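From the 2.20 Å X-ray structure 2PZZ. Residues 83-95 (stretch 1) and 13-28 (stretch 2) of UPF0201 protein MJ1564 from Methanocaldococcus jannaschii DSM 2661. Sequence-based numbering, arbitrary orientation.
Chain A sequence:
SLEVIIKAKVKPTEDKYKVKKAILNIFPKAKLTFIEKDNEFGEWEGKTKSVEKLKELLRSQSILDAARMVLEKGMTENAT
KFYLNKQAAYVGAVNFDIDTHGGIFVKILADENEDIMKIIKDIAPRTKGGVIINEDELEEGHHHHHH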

ATOM      1  N   TYR A  83      -1.869  11.629   7.370  1.00 31.58           N
ATOM      2  CA  TYR A  83      -2.103  10.291   6.863  1.00 32.62           C
ATOM      3  C   TYR A  83      -1.798   9.273   7.942  1.00 31.48           C
ATOM      4  O   TYR A  83      -1.060   9.561   8.873  1.00 30.64           O
ATOM      5  CB  TYR A  83      -1.210  10.018   5.653  1.00 35.70           C
ATOM      6  CG  TYR A  83      -1.644  10.738   4.400  1.00 37.80           C
ATOM      7  CD1 TYR A  83      -1.343  12.085   4.199  1.00 40.12           C
ATOM      8  CD2 TYR A  83      -2.372  10.074   3.422  1.00 39.85           C
ATOM      9  CE1 TYR A  83      -1.760  12.749   3.044  1.00 40.77           C
ATOM     10  CE2 TYR A  83      -2.793  10.725   2.266  1.00 42.70           C
ATOM     11  CZ  TYR A  83      -2.482  12.060   2.086  1.00 41.62           C
ATOM     12  OH  TYR A  83      -2.893  12.692   0.939  1.00 44.23           O
ATOM     13  N   LEU A  84      -2.397   8.093   7.827  1.00 31.36           N
ATOM     14  CA  LEU A  84      -2.152   7.018   8.781  1.00 31.87           C
ATOM     15  C   LEU A  84      -1.698   5.822   7.973  1.00 31.87           C
ATOM     16  O   LEU A  84      -2.201   5.574   6.863  1.00 30.54           O
ATOM     17  CB  LEU A  84      -3.417   6.655   9.558  1.00 30.60           C
ATOM     18  CG  LEU A  84      -3.927   7.698  10.555  1.00 34.77           C
ATOM     19  CD1 LEU A  84      -5.176   7.171  11.256  1.00 35.72           C
ATOM     20  CD2 LEU A  84      -2.839   8.014  11.566  1.00 36.74           C
ATOM     21  N   ASN A  85      -0.739   5.085   8.517  1.00 31.19           N
ATOM     22  CA  ASN A  85      -0.249   3.905   7.824  1.00 30.58           C
ATOM     23  C   ASN A  85      -1.392   2.898   7.822  1.00 31.45           C
ATOM     24  O   ASN A  85      -1.976   2.594   8.862  1.00 32.14           O
ATOM     25  CB  ASN A  85       0.947   3.324   8.553  1.00 32.05           C
ATOM     26  CG  ASN A  85       1.547   2.161   7.813  1.00 33.50           C
ATOM     27  OD1 ASN A  85       0.845   1.201   7.456  1.00 30.91           O
ATOM     28  ND2 ASN A  85       2.845   2.238   7.558  1.00 36.04           N
ATOM     29  N   LYS A  86      -1.715   2.392   6.645  1.00 32.70           N
ATOM     30  CA  LYS A  86      -2.807   1.450   6.475  1.00 32.75           C
ATOM     31  C   LYS A  86      -2.510   0.076   7.078  1.00 33.89           C
ATOM     32  O   LYS A  86      -3.421  -0.595   7.583  1.00 32.87           O
ATOM     33  CB  LYS A  86      -3.118   1.337   4.974  1.00 33.27           C
ATOM     34  CG  LYS A  86      -4.515   0.902   4.633  1.00 38.29           C
ATOM     35  CD  LYS A  86      -5.010   1.548   3.330  1.00 34.52           C
ATOM     36  CE  LYS A  86      -4.055   1.331   2.174  1.00 35.41           C
ATOM     37  NZ  LYS A  86      -4.724   1.497   0.845  1.00 33.89           N
ATOM     38  N   GLN A  87      -1.239  -0.329   7.043  1.00 30.88           N
ATOM     39  CA  GLN A  87      -0.832  -1.638   7.557  1.00 31.62           C
ATOM     40  C   GLN A  87      -0.758  -1.624   9.077  1.00 32.90           C
ATOM     41  O   GLN A  87      -1.153  -2.587   9.740  1.00 34.04           O
ATOM     42  CB  GLN A  87       0.517  -2.035   6.941  1.00 31.36           C
ATOM     43  CG  GLN A  87       0.563  -1.803   5.420  1.00 29.50           C
ATOM     44  CD  GLN A  87      -0.617  -2.443   4.704  1.00 32.64           C
ATOM     45  OE1 GLN A  87      -1.074  -1.955   3.659  1.00 32.54           O
ATOM     46  NE2 GLN A  87      -1.118  -3.544   5.253  1.00 32.08           N
ATOM     47  N   ALA A  88      -0.265  -0.525   9.633  1.00 32.51           N
ATOM     48  CA  ALA A  88      -0.204  -0.396  11.078  1.00 31.91           C
ATOM     49  C   ALA A  88      -1.643  -0.339  11.599  1.00 33.88           C
ATOM     50  O   ALA A  88      -1.981  -0.948  12.617  1.00 35.98           O
ATOM     51  CB  ALA A  88       0.541   0.867  11.457  1.00 29.82           C
ATOM     52  N   ALA A  89      -2.496   0.378  10.876  1.00 32.02           N
ATOM     53  CA  ALA A  89      -3.889   0.526  11.266  1.00 31.81           C
ATOM     54  C   ALA A  89      -4.614  -0.814  11.252  1.00 32.02           C
ATOM     55  O   ALA A  89      -5.498  -1.075  12.082  1.00 32.36           O
ATOM     56  CB  ALA A  89      -4.595   1.511  10.338  1.00 30.29           C
ATOM     57  N   TYR A  90      -4.239  -1.664  10.310  1.00 31.85           N
ATOM     58  CA  TYR A  90      -4.871  -2.965  10.200  1.00 31.30           C
ATOM     59  C   TYR A  90      -4.705  -3.782  11.489  1.00 32.18           C
ATOM     60  O   TYR A  90      -5.616  -4.501  11.880  1.00 31.16           O
ATOM     61  CB  TYR A  90      -4.288  -3.742   9.031  1.00 30.52           C
ATOM     62  CG  TYR A  90      -5.003  -5.044   8.814  1.00 32.77           C
ATOM     63  CD1 TYR A  90      -6.300  -5.065   8.293  1.00 31.02           C
ATOM     64  CD2 TYR A  90      -4.408  -6.263   9.167  1.00 31.90           C
ATOM     65  CE1 TYR A  90      -6.981  -6.256   8.131  1.00 33.14           C
ATOM     66  CE2 TYR A  90      -5.092  -7.466   9.002  1.00 29.50           C
ATOM     67  CZ  TYR A  90      -6.370  -7.451   8.486  1.00 30.74           C
ATOM     68  OH  TYR A  90      -7.065  -8.622   8.317  1.00 36.52           O
ATOM     69  N   VAL A  91      -3.540  -3.674  12.125  1.00 32.16           N
ATOM     70  CA  VAL A  91      -3.270  -4.388  13.371  1.00 33.28           C
ATOM     71  C   VAL A  91      -3.567  -3.536  14.607  1.00 34.01           C
ATOM     72  O   VAL A  91      -3.066  -3.804  15.696  1.00 33.96           O
ATOM     73  CB  VAL A  91      -1.801  -4.906  13.436  1.00 32.40           C
ATOM     74  CG1 VAL A  91      -1.585  -5.940  12.358  1.00 33.30           C
ATOM     75  CG2 VAL A  91      -0.802  -3.762  13.273  1.00 34.37           C
ATOM     76  N   GLY A  92      -4.394  -2.511  14.429  1.00 36.01           N
ATOM     77  CA  GLY A  92      -4.787  -1.656  15.537  1.00 36.45           C
ATOM     78  C   GLY A  92      -3.767  -0.659  16.043  1.00 37.54           C
ATOM     79  O   GLY A  92      -3.884  -0.181  17.166  1.00 41.45           O
ATOM     80  N   ALA A  93      -2.779  -0.325  15.227  1.00 37.79           N
ATOM     81  CA  ALA A  93      -1.746   0.621  15.643  1.00 38.43           C
ATOM     82  C   ALA A  93      -1.777   1.930  14.846  1.00 38.68           C
ATOM     83  O   ALA A  93      -2.112   1.943  13.655  1.00 36.68           O
ATOM     84  CB  ALA A  93      -0.374  -0.030  15.503  1.00 36.64           C
ATOM     85  N   VAL A  94      -1.411   3.025  15.507  1.00 37.92           N
ATOM     86  CA  VAL A  94      -1.368   4.327  14.857  1.00 38.11           C
ATOM     87  C   VAL A  94       0.051   4.667  14.429  1.00 38.66           C
ATOM     88  O   VAL A  94       0.963   4.692  15.257  1.00 39.43           O
ATOM     89  CB  VAL A  94      -1.864   5.461  15.779  1.00 37.85           C
ATOM     90  CG1 VAL A  94      -1.627   6.809  15.100  1.00 35.88           C
ATOM     91  CG2 VAL A  94      -3.356   5.283  16.081  1.00 35.53           C
ATOM     92  N   ASN A  95       0.223   4.922  13.133  1.00 36.86           N
ATOM     93  CA  ASN A  95       1.516   5.281  12.569  1.00 38.49           C
ATOM     94  C   ASN A  95       1.291   6.327  11.455  1.00 36.95           C
ATOM     95  O   ASN A  95       0.452   6.141  10.576  1.00 34.52           O
ATOM     96  CB  ASN A  95       2.194   4.030  12.023  1.00 40.16           C
ATOM     97  CG  ASN A  95       3.688   4.074  12.180  1.00 43.70           C
ATOM     98  OD1 ASN A  95       4.415   4.202  11.209  1.00 47.37           O
ATOM     99  ND2 ASN A  95       4.159   3.975  13.420  1.00 47.18           N
TER
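Stretch 2 (13-28) TEDKYKVKKAILNIFP

Where two helices cross closely, small side chains let the backbones approach, and the polar groups left at the ends of the helices often find partners in nearby side chains. The packing of residues 13-28 on residues 83-95 of MJ1564 illustrates both halves of this principle. Stretch 2 enters as a loop, extended at Glu-14 and Asp-15, and begins a helix at Lys-16 that carries Lys-18, Val-19 and Ala-22 against stretch 1; stretch 1 leaves a strand at Leu-84 and forms a short helix from Lys-86 to Tyr-90. The helix axes approach to 8.1 Å, with 72° between their N-to-C directions.

Alanines mark the crossing. Ala-22 CA lies 4.1 Å from Tyr-90 CA, and the methyl carbons Ala-22 CB and Ala-89 CB are 3.9 Å apart. Ala-22 CB also rests 3.7 Å from Lys-86 O, but that carbonyl is not left without a donor: it accepts from Tyr-90 N at 3.0 Å within its own helix. Likewise, Lys-18 O lies near the plane of the Tyr-90 ring, 3.4 Å from Tyr-90 CD1 at its edge, while accepting from Ala-22 N at 3.1 Å.

Each helix is capped at its start by the side chain of the residue just before it. Asp-15 OD1 accepts from Tyr-17 N at 2.7 Å, a weak bond, and from Lys-18 N at 3.2 Å, and Lys-18 N also donates to Asp-15 O at 2.9 Å; Asn-85 OD1 accepts from Gln-87 N at 2.6 Å and Ala-88 N at 3.0 Å. Neither capping side chain reaches across to the other stretch.

At the C-terminal end of the short helix, a side chain from stretch 2 supplies a donor. Asn-25 ND2 donates to Ala-89 O at 3.1 Å with a nearly straight angle of 168°, and the same carbonyl accepts from Gly-92 N at 3.0 Å. Tyr-90 O is equally near Asn-25 ND2, also 3.1 Å, but the angle is too poor for a hydrogen bond. Gly-92 has a positive phi of 75°, which by itself favours glycine.

Charge is paired at the other end of the contact. Lys-86 NZ forms a salt bridge with Glu-14 OE1 at 2.9 Å and approaches Glu-14 OE2 at 3.3 Å; both hydrogen bonds are weak, and Lys-86 NZ and Glu-14 OE1 have further partners elsewhere in the structure. The aliphatic part of the lysine packs on Val-19, Lys-86 CD lying 3.9 Å from Val-19 CG1.

Ile-26 completes the apolar contact: its CG2 meets Leu-84 CD1 and its CD1 meets Val-94 CG2, each at 3.9 Å.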

ATOM      1  N   THR A  13      -5.087  -5.285  -5.695  1.00 29.77           N
ATOM      2  CA  THR A  13      -4.693  -6.478  -4.945  1.00 29.20           C
ATOM      3  C   THR A  13      -5.041  -6.402  -3.461  1.00 30.85           C
ATOM      4  O   THR A  13      -4.711  -7.307  -2.688  1.00 30.11           O
ATOM      5  CB  THR A  13      -3.170  -6.767  -5.077  1.00 28.61           C
ATOM      6  OG1 THR A  13      -2.417  -5.671  -4.542  1.00 26.18           O
ATOM      7  CG2 THR A  13      -2.797  -6.987  -6.537  1.00 29.25           C
ATOM      8  N   GLU A  14      -5.696  -5.316  -3.061  1.00 30.18           N
ATOM      9  CA  GLU A  14      -6.097  -5.165  -1.673  1.00 31.28           C
ATOM     10  C   GLU A  14      -7.501  -5.719  -1.498  1.00 30.97           C
ATOM     11  O   GLU A  14      -8.255  -5.850  -2.461  1.00 30.01           O
ATOM     12  CB  GLU A  14      -6.065  -3.687  -1.243  1.00 29.58           C
ATOM     13  CG  GLU A  14      -4.748  -3.264  -0.613  1.00 29.76           C
ATOM     14  CD  GLU A  14      -4.684  -1.784  -0.340  1.00 32.97           C
ATOM     15  OE1 GLU A  14      -4.431  -1.390   0.825  1.00 28.51           O
ATOM     16  OE2 GLU A  14      -4.881  -1.008  -1.302  1.00 36.21           O
ATOM     17  N   ASP A  15      -7.835  -6.079  -0.265  1.00 32.61           N
ATOM     18  CA  ASP A  15      -9.174  -6.578   0.040  1.00 31.31           C
ATOM     19  C   ASP A  15      -9.870  -5.376   0.656  1.00 27.56           C
ATOM     20  O   ASP A  15      -9.489  -4.923   1.735  1.00 29.11           O
ATOM     21  CB  ASP A  15      -9.111  -7.711   1.057  1.00 34.34           C
ATOM     22  CG  ASP A  15     -10.485  -8.200   1.462  1.00 36.37           C
ATOM     23  OD1 ASP A  15     -11.322  -7.371   1.866  1.00 37.41           O
ATOM     24  OD2 ASP A  15     -10.728  -9.420   1.380  1.00 41.78           O
ATOM     25  N   LYS A  16     -10.889  -4.862  -0.014  1.00 30.01           N
ATOM     26  CA  LYS A  16     -11.576  -3.677   0.494  1.00 32.40           C
ATOM     27  C   LYS A  16     -12.065  -3.783   1.934  1.00 32.95           C
ATOM     28  O   LYS A  16     -12.072  -2.786   2.661  1.00 35.89           O
ATOM     29  CB  LYS A  16     -12.736  -3.285  -0.431  1.00 33.31           C
ATOM     30  CG  LYS A  16     -13.869  -4.290  -0.577  1.00 36.60           C
ATOM     31  CD  LYS A  16     -14.903  -3.713  -1.533  1.00 40.25           C
ATOM     32  CE  LYS A  16     -16.078  -4.636  -1.753  1.00 43.99           C
ATOM     33  NZ  LYS A  16     -17.090  -4.018  -2.665  1.00 45.20           N
ATOM     34  N   TYR A  17     -12.463  -4.980   2.356  1.00 30.97           N
ATOM     35  CA  TYR A  17     -12.946  -5.158   3.723  1.00 30.64           C
ATOM     36  C   TYR A  17     -11.821  -5.053   4.745  1.00 28.69           C
ATOM     37  O   TYR A  17     -12.028  -4.626   5.891  1.00 29.89           O
ATOM     38  CB  TYR A  17     -13.706  -6.485   3.808  1.00 30.95           C
ATOM     39  CG  TYR A  17     -14.862  -6.469   2.833  1.00 31.02           C
ATOM     40  CD1 TYR A  17     -15.829  -5.470   2.912  1.00 31.54           C
ATOM     41  CD2 TYR A  17     -14.946  -7.383   1.785  1.00 30.93           C
ATOM     42  CE1 TYR A  17     -16.845  -5.371   1.973  1.00 33.16           C
ATOM     43  CE2 TYR A  17     -15.972  -7.290   0.833  1.00 32.40           C
ATOM     44  CZ  TYR A  17     -16.914  -6.278   0.939  1.00 33.35           C
ATOM     45  OH  TYR A  17     -17.940  -6.148   0.018  1.00 39.81           O
ATOM     46  N   LYS A  18     -10.613  -5.407   4.329  1.00 26.97           N
ATOM     47  CA  LYS A  18      -9.475  -5.289   5.225  1.00 27.45           C
ATOM     48  C   LYS A  18      -9.102  -3.820   5.360  1.00 27.65           C
ATOM     49  O   LYS A  18      -8.619  -3.394   6.413  1.00 29.24           O
ATOM     50  CB  LYS A  18      -8.271  -6.053   4.692  1.00 30.17           C
ATOM     51  CG  LYS A  18      -8.449  -7.552   4.653  1.00 32.95           C
ATOM     52  CD  LYS A  18      -7.133  -8.203   4.268  1.00 36.22           C
ATOM     53  CE  LYS A  18      -7.183  -9.709   4.498  1.00 39.01           C
ATOM     54  NZ  LYS A  18      -5.882 -10.353   4.136  1.00 39.41           N
ATOM     55  N   VAL A  19      -9.296  -3.041   4.291  1.00 26.82           N
ATOM     56  CA  VAL A  19      -8.964  -1.621   4.369  1.00 25.01           C
ATOM     57  C   VAL A  19     -10.012  -0.983   5.258  1.00 21.88           C
ATOM     58  O   VAL A  19      -9.696  -0.157   6.093  1.00 23.46           O
ATOM     59  CB  VAL A  19      -9.001  -0.890   2.980  1.00 22.70           C
ATOM     60  CG1 VAL A  19      -8.779   0.629   3.194  1.00 22.00           C
ATOM     61  CG2 VAL A  19      -7.918  -1.443   2.075  1.00 23.73           C
ATOM     62  N   LYS A  20     -11.262  -1.380   5.074  1.00 25.18           N
ATOM     63  CA  LYS A  20     -12.357  -0.834   5.874  1.00 28.98           C
ATOM     64  C   LYS A  20     -12.158  -1.120   7.358  1.00 30.80           C
ATOM     65  O   LYS A  20     -12.479  -0.283   8.212  1.00 32.79           O
ATOM     66  CB  LYS A  20     -13.696  -1.421   5.427  1.00 32.67           C
ATOM     67  CG  LYS A  20     -14.884  -0.819   6.158  1.00 35.00           C
ATOM     68  CD  LYS A  20     -16.126  -1.659   5.954  1.00 35.07           C
ATOM     69  CE  LYS A  20     -17.308  -1.099   6.737  1.00 35.56           C
ATOM     70  NZ  LYS A  20     -18.528  -1.923   6.523  1.00 36.71           N
ATOM     71  N   LYS A  21     -11.634  -2.297   7.679  1.00 30.30           N
ATOM     72  CA  LYS A  21     -11.414  -2.620   9.091  1.00 33.55           C
ATOM     73  C   LYS A  21     -10.248  -1.825   9.631  1.00 32.20           C
ATOM     74  O   LYS A  21     -10.207  -1.511  10.823  1.00 32.57           O
ATOM     75  CB  LYS A  21     -11.158  -4.126   9.291  1.00 32.42           C
ATOM     76  CG  LYS A  21     -12.425  -4.966   9.122  1.00 35.84           C
ATOM     77  CD  LYS A  21     -12.141  -6.450   9.250  1.00 39.56           C
ATOM     78  CE  LYS A  21     -13.361  -7.267   8.867  1.00 41.64           C
ATOM     79  NZ  LYS A  21     -13.059  -8.719   8.882  1.00 45.15           N
ATOM     80  N   ALA A  22      -9.292  -1.496   8.767  1.00 29.54           N
ATOM     81  CA  ALA A  22      -8.156  -0.722   9.232  1.00 28.69           C
ATOM     82  C   ALA A  22      -8.675   0.654   9.632  1.00 27.78           C
ATOM     83  O   ALA A  22      -8.225   1.244  10.607  1.00 30.28           O
ATOM     84  CB  ALA A  22      -7.097  -0.602   8.146  1.00 29.26           C
ATOM     85  N   ILE A  23      -9.629   1.168   8.882  1.00 29.07           N
ATOM     86  CA  ILE A  23     -10.181   2.476   9.229  1.00 31.49           C
ATOM     87  C   ILE A  23     -10.935   2.390  10.558  1.00 30.39           C
ATOM     88  O   ILE A  23     -10.674   3.156  11.479  1.00 30.39           O
ATOM     89  CB  ILE A  23     -11.154   2.978   8.146  1.00 31.30           C
ATOM     90  CG1 ILE A  23     -10.375   3.242   6.846  1.00 34.35           C
ATOM     91  CG2 ILE A  23     -11.903   4.224   8.658  1.00 29.78           C
ATOM     92  CD1 ILE A  23     -11.253   3.668   5.675  1.00 35.71           C
ATOM     93  N   LEU A  24     -11.856   1.434  10.653  1.00 31.41           N
ATOM     94  CA  LEU A  24     -12.666   1.270  11.860  1.00 31.53           C
ATOM     95  C   LEU A  24     -11.832   1.025  13.111  1.00 31.53           C
ATOM     96  O   LEU A  24     -12.236   1.432  14.193  1.00 35.08           O
ATOM     97  CB  LEU A  24     -13.712   0.158  11.655  1.00 28.34           C
ATOM     98  CG  LEU A  24     -14.698   0.517  10.524  1.00 30.24           C
ATOM     99  CD1 LEU A  24     -15.568  -0.676  10.157  1.00 31.58           C
ATOM    100  CD2 LEU A  24     -15.566   1.702  10.948  1.00 30.74           C
ATOM    101  N   ASN A  25     -10.664   0.394  12.975  1.00 29.92           N
ATOM    102  CA  ASN A  25      -9.813   0.163  14.143  1.00 29.26           C
ATOM    103  C   ASN A  25      -9.351   1.473  14.756  1.00 30.51           C
ATOM    104  O   ASN A  25      -9.011   1.517  15.941  1.00 29.51           O
ATOM    105  CB  ASN A  25      -8.562  -0.662  13.796  1.00 31.28           C
ATOM    106  CG  ASN A  25      -8.870  -2.121  13.548  1.00 32.64           C
ATOM    107  OD1 ASN A  25      -9.905  -2.631  13.983  1.00 33.81           O
ATOM    108  ND2 ASN A  25      -7.965  -2.809  12.851  1.00 31.54           N
ATOM    109  N   ILE A  26      -9.312   2.537  13.952  1.00 30.11           N
ATOM    110  CA  ILE A  26      -8.884   3.841  14.463  1.00 29.41           C
ATOM    111  C   ILE A  26     -10.088   4.774  14.667  1.00 30.56           C
ATOM    112  O   ILE A  26     -10.104   5.585  15.597  1.00 30.61           O
ATOM    113  CB  ILE A  26      -7.878   4.521  13.500  1.00 30.02           C
ATOM    114  CG1 ILE A  26      -6.788   3.522  13.084  1.00 31.69           C
ATOM    115  CG2 ILE A  26      -7.226   5.729  14.180  1.00 29.27           C
ATOM    116  CD1 ILE A  26      -5.919   2.998  14.239  1.00 31.50           C
ATOM    117  N   PHE A  27     -11.096   4.630  13.811  1.00 27.76           N
ATOM    118  CA  PHE A  27     -12.298   5.450  13.862  1.00 27.41           C
ATOM    119  C   PHE A  27     -13.526   4.555  13.844  1.00 28.64           C
ATOM    120  O   PHE A  27     -14.243   4.508  12.856  1.00 28.15           O
ATOM    121  CB  PHE A  27     -12.329   6.406  12.652  1.00 28.17           C
ATOM    122  CG  PHE A  27     -11.149   7.337  12.593  1.00 28.04           C
ATOM    123  CD1 PHE A  27     -11.041   8.401  13.483  1.00 28.95           C
ATOM    124  CD2 PHE A  27     -10.118   7.122  11.675  1.00 28.36           C
ATOM    125  CE1 PHE A  27      -9.904   9.254  13.466  1.00 29.28           C
ATOM    126  CE2 PHE A  27      -8.985   7.955  11.644  1.00 28.28           C
ATOM    127  CZ  PHE A  27      -8.878   9.028  12.547  1.00 26.78           C
ATOM    128  N   PRO A  28     -13.793   3.847  14.959  1.00 31.60           N
ATOM    129  CA  PRO A  28     -14.910   2.917  15.166  1.00 32.47           C
ATOM    130  C   PRO A  28     -16.306   3.407  14.777  1.00 33.86           C
ATOM    131  O   PRO A  28     -17.129   2.614  14.315  1.00 34.86           O
ATOM    132  CB  PRO A  28     -14.827   2.605  16.667  1.00 34.57           C
ATOM    133  CG  PRO A  28     -13.390   2.762  16.976  1.00 35.57           C
ATOM    134  CD  PRO A  28     -13.053   4.034  16.221  1.00 32.90           C
TER